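Local coordinates for protein phosphoribosylaminoimidazole-succinocarboxamide synthase (Pyrococcus horikoshii, PDB 4O7L) that joins aspartate to a carboxylated aminoimidazole ribonucleotide at the expense of ATP, forming the succinocarboxamide intermediate of de novo purine biosynthesis, at residues 175-180 against 188-193. Residues are numbered along the deposited sequence; the frame is centred on the assembly and turned at random.
Sequences KLEFGK and LADEIS. With ADP (adenosine-5'-diphosphate), chain B.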
ATOM      1  N   LYS A 175       4.555  15.374   2.887  1.00 17.58           N
ATOM      2  CA  LYS A 175       5.377  14.210   3.199  1.00 18.13           C
ATOM      3  C   LYS A 175       6.148  14.540   4.479  1.00 17.32           C
ATOM      4  O   LYS A 175       6.752  15.618   4.597  1.00 17.23           O
ATOM      5  CB  LYS A 175       6.336  13.947   2.027  1.00 20.10           C
ATOM      6  CG  LYS A 175       7.322  12.765   2.159  1.00 24.51           C
ATOM      7  CD  LYS A 175       8.495  13.016   3.123  1.00 25.63           C
ATOM      8  CE  LYS A 175       9.591  13.946   2.566  1.00 28.46           C
ATOM      9  NZ  LYS A 175      10.035  14.937   3.608  1.00 28.45           N
ATOM     10  N   LEU A 176       6.116  13.630   5.444  1.00 16.17           N
ATOM     11  CA  LEU A 176       6.932  13.777   6.649  1.00 15.91           C
ATOM     12  C   LEU A 176       7.908  12.630   6.805  1.00 15.97           C
ATOM     13  O   LEU A 176       7.727  11.559   6.211  1.00 15.12           O
ATOM     14  CB  LEU A 176       6.052  13.832   7.897  1.00 16.15           C
ATOM     15  CG  LEU A 176       5.016  14.950   8.014  1.00 16.63           C
ATOM     16  CD1 LEU A 176       4.116  14.626   9.191  1.00 17.38           C
ATOM     17  CD2 LEU A 176       5.635  16.334   8.174  1.00 15.71           C
ATOM     18  N   GLU A 177       8.941  12.859   7.618  1.00 16.25           N
ATOM     19  CA  GLU A 177       9.860  11.803   8.015  1.00 16.01           C
ATOM     20  C   GLU A 177      10.061  11.876   9.518  1.00 15.93           C
ATOM     21  O   GLU A 177       9.940  12.950  10.120  1.00 16.48           O
ATOM     22  CB  GLU A 177      11.200  11.943   7.293  1.00 16.54           C
ATOM     23  CG  GLU A 177      11.123  11.690   5.788  1.00 18.18           C
ATOM     24  CD  GLU A 177      12.491  11.629   5.125  1.00 20.10           C
ATOM     25  OE1 GLU A 177      13.527  11.482   5.815  1.00 21.21           O
ATOM     26  OE2 GLU A 177      12.537  11.708   3.897  1.00 21.89           O
ATOM     27  N   PHE A 178      10.362  10.730  10.117  1.00 15.55           N
ATOM     28  CA  PHE A 178      10.484  10.608  11.567  1.00 16.03           C
ATOM     29  C   PHE A 178      11.713   9.818  11.949  1.00 16.29           C
ATOM     30  O   PHE A 178      12.198   8.997  11.171  1.00 15.62           O
ATOM     31  CB  PHE A 178       9.272   9.855  12.129  1.00 15.40           C
ATOM     32  CG  PHE A 178       7.990  10.605  12.005  1.00 15.59           C
ATOM     33  CD1 PHE A 178       7.546  11.420  13.044  1.00 15.42           C
ATOM     34  CD2 PHE A 178       7.229  10.522  10.831  1.00 15.82           C
ATOM     35  CE1 PHE A 178       6.342  12.119  12.938  1.00 15.89           C
ATOM     36  CE2 PHE A 178       6.036  11.231  10.716  1.00 15.51           C
ATOM     37  CZ  PHE A 178       5.594  12.024  11.770  1.00 15.41           C
ATOM     38  N   GLY A 179      12.163  10.026  13.183  1.00 16.57           N
ATOM     39  CA  GLY A 179      13.209   9.221  13.768  1.00 17.70           C
ATOM     40  C   GLY A 179      13.024   9.110  15.269  1.00 19.47           C
ATOM     41  O   GLY A 179      12.184   9.801  15.851  1.00 18.73           O
ATOM     42  N   LYS A 180      13.830   8.260  15.899  1.00 19.92           N
ATOM     43  CA  LYS A 180      13.781   8.088  17.344  1.00 21.63           C
ATOM     44  C   LYS A 180      14.934   8.803  18.009  1.00 21.23           C
ATOM     45  O   LYS A 180      16.043   8.775  17.494  1.00 20.98           O
ATOM     46  CB  LYS A 180      13.821   6.614  17.717  1.00 23.20           C
ATOM     47  CG  LYS A 180      12.453   5.986  17.794  1.00 28.03           C
ATOM     48  CD  LYS A 180      12.544   4.495  17.525  1.00 31.60           C
ATOM     49  CE  LYS A 180      12.778   3.720  18.795  1.00 32.83           C
ATOM     50  NZ  LYS A 180      12.209   2.346  18.633  1.00 35.56           N
ATOM     51  N   LEU A 188       9.636  14.277  14.842  1.00 18.51           N
ATOM     52  CA  LEU A 188       9.418  14.715  13.475  1.00 19.60           C
ATOM     53  C   LEU A 188      10.719  15.280  12.930  1.00 19.44           C
ATOM     54  O   LEU A 188      11.385  16.055  13.603  1.00 19.19           O
ATOM     55  CB  LEU A 188       8.322  15.779  13.436  1.00 21.01           C
ATOM     56  CG  LEU A 188       7.977  16.389  12.083  1.00 22.26           C
ATOM     57  CD1 LEU A 188       7.419  15.312  11.184  1.00 22.82           C
ATOM     58  CD2 LEU A 188       6.944  17.488  12.269  1.00 23.72           C
ATOM     59  N   ALA A 189      11.098  14.868  11.724  1.00 19.50           N
ATOM     60  CA  ALA A 189      12.427  15.202  11.206  1.00 19.60           C
ATOM     61  C   ALA A 189      12.401  15.854   9.822  1.00 19.07           C
ATOM     62  O   ALA A 189      11.397  16.475   9.436  1.00 19.45           O
ATOM     63  CB  ALA A 189      13.326  13.968  11.224  1.00 18.83           C
ATOM     64  N   ASP A 190      13.518  15.739   9.103  1.00 18.68           N
ATOM     65  CA  ASP A 190      13.651  16.254   7.740  1.00 19.32           C
ATOM     66  C   ASP A 190      13.151  17.711   7.619  1.00 19.59           C
ATOM     67  O   ASP A 190      13.460  18.546   8.478  1.00 19.49           O
ATOM     68  CB  ASP A 190      12.934  15.309   6.758  1.00 19.14           C
ATOM     69  CG  ASP A 190      13.352  15.544   5.324  1.00 20.01           C
ATOM     70  OD1 ASP A 190      12.483  15.877   4.509  1.00 19.30           O
ATOM     71  OD2 ASP A 190      14.553  15.408   5.011  1.00 21.27           O
ATOM     72  N   GLU A 191      12.362  18.010   6.583  1.00 19.15           N
ATOM     73  CA  GLU A 191      11.942  19.389   6.327  1.00 20.08           C
ATOM     74  C   GLU A 191      10.432  19.470   6.137  1.00 20.40           C
ATOM     75  O   GLU A 191       9.770  18.431   5.948  1.00 20.20           O
ATOM     76  CB  GLU A 191      12.655  19.949   5.074  1.00 20.31           C
ATOM     77  CG  GLU A 191      12.103  19.413   3.748  1.00 20.72           C
ATOM     78  CD  GLU A 191      12.866  19.889   2.526  1.00 21.08           C
ATOM     79  OE1 GLU A 191      12.643  21.025   2.055  1.00 21.00           O
ATOM     80  OE2 GLU A 191      13.682  19.106   2.010  1.00 21.86           O
ATOM     81  N   ILE A 192       9.907  20.702   6.171  1.00 19.65           N
ATOM     82  CA  ILE A 192       8.533  20.998   5.756  1.00 20.66           C
ATOM     83  C   ILE A 192       8.593  22.283   4.926  1.00 21.24           C
ATOM     84  O   ILE A 192       8.814  23.369   5.465  1.00 20.92           O
ATOM     85  CB  ILE A 192       7.552  21.194   6.953  1.00 20.95           C
ATOM     86  CG1 ILE A 192       7.577  19.997   7.911  1.00 20.36           C
ATOM     87  CG2 ILE A 192       6.135  21.402   6.451  1.00 22.26           C
ATOM     88  CD1 ILE A 192       6.859  20.236   9.217  1.00 21.13           C
ATOM     89  N   SER A 193       8.404  22.142   3.615  1.00 20.57           N
ATOM     90  CA  SER A 193       8.588  23.239   2.689  1.00 20.81           C
ATOM     91  C   SER A 193       7.745  23.019   1.442  1.00 20.71           C
ATOM     92  O   SER A 193       7.118  21.958   1.300  1.00 21.67           O
ATOM     93  CB  SER A 193      10.053  23.292   2.280  1.00 20.32           C
ATOM     94  OG  SER A 193      10.341  22.181   1.456  1.00 20.96           O
TER
HETATM   95  PB  ADP B 301      17.938  12.469   0.133  0.80 39.73           P
HETATM   96  O1B ADP B 301      17.279  11.157   0.476  0.80 42.25           O
HETATM   97  O2B ADP B 301      17.424  13.138  -1.119  0.80 39.91           O
HETATM   98  O3B ADP B 301      19.434  12.448   0.274  0.80 40.24           O
HETATM   99  PA  ADP B 301      17.853  15.016   1.486  0.80 34.97           P
HETATM  100  O1A ADP B 301      18.645  15.548   0.320  0.80 36.06           O
HETATM  101  O2A ADP B 301      16.557  15.724   1.801  0.80 35.85           O
HETATM  102  O3A ADP B 301      17.472  13.448   1.337  0.80 38.69           O
HETATM  103  O5' ADP B 301      18.844  15.042   2.767  0.80 33.97           O
HETATM  104  C5' ADP B 301      18.387  14.871   4.117  0.80 32.27           C
HETATM  105  C4' ADP B 301      18.726  13.481   4.674  0.80 30.46           C
HETATM  106  O4' ADP B 301      18.825  13.498   6.112  0.80 29.85           O
HETATM  107  C3' ADP B 301      17.643  12.460   4.375  0.80 29.66           C
HETATM  108  O3' ADP B 301      18.313  11.202   4.209  0.80 29.05           O
HETATM  109  C2' ADP B 301      16.786  12.460   5.642  0.80 29.01           C
HETATM  110  O2' ADP B 301      16.048  11.257   5.835  0.80 27.84           O
HETATM  111  C1' ADP B 301      17.835  12.644   6.720  0.80 28.21           C
HETATM  112  N9  ADP B 301      17.389  13.338   7.954  0.80 28.20           N
HETATM  113  C8  ADP B 301      16.486  14.337   8.063  0.80 26.21           C
HETATM  114  N7  ADP B 301      16.369  14.739   9.354  0.80 25.63           N
HETATM  115  C5  ADP B 301      17.231  14.003  10.093  0.80 26.69           C
HETATM  116  C6  ADP B 301      17.640  13.897  11.525  0.80 25.40           C
HETATM  117  N6  ADP B 301      17.104  14.694  12.469  0.80 23.80           N
HETATM  118  N1  ADP B 301      18.573  12.968  11.861  0.80 26.19           N
HETATM  119  C2  ADP B 301      19.149  12.156  10.953  0.80 25.24           C
HETATM  120  N3  ADP B 301      18.836  12.204   9.646  0.80 26.56           N
HETATM  121  C4  ADP B 301      17.907  13.083   9.162  0.80 27.15           C
HETATM  122  O   HOH W   1       9.401  15.829   7.715  1.00 16.80           O
HETATM  123  O   HOH W   2      14.720  13.431   3.055  1.00 28.68           O
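K175 NZ grips D190 OD1 in a 2.8 Å salt bridge, meeting the oxygen on its anti side, 33° out of the carboxylate plane. The lysine chain leaves its backbone with CG anti to N (chi1 179°), then bends at every later torsion to bring the ammonium there. E177 crosses D190 at a slant: the CB atoms pack 3.8 Å apart and the two carboxylates lie stacked, their planes 9° apart. On the backbone, A189 N donates to E177 O (2.8 Å), next to the antiparallel non-hydrogen-bonded pair F178–L188. Below this polar layer, L188 CD1 sits over one face of the F178 ring, 4.1 Å from its centroid, and also packs against L176 CD2, which reaches I192 CG1 in turn. A water accepts from E177 N and donates to the carbonyls of A189 and E191, bridging strand to loop.

Strand 169-180 of the antiparallel sheet and the loop after strand 186-188 together line the ADP site. E177 OE1 accepts from the ribose O2' of ADP at 2.5 Å, while D190 N donates to adenine N7 at 3.0 Å. Farther out, K13, itself bonded to ADP, pairs with D190 OD2 and E191 OE2, and K122 pairs with E177 OE2; a magnesium ion lies about 4 Å from the E177 side chain. Helices 143-165 and 45-62 cover the apolar layer. A second water lies within hydrogen-bonding reach of E177 OE2 and D190 OD2; it and the lysines probably offset the acidic pair's charge. The ribose hydroxyl is thus met by a carboxylate and adenine N7 by a backbone N-H, one from each segment.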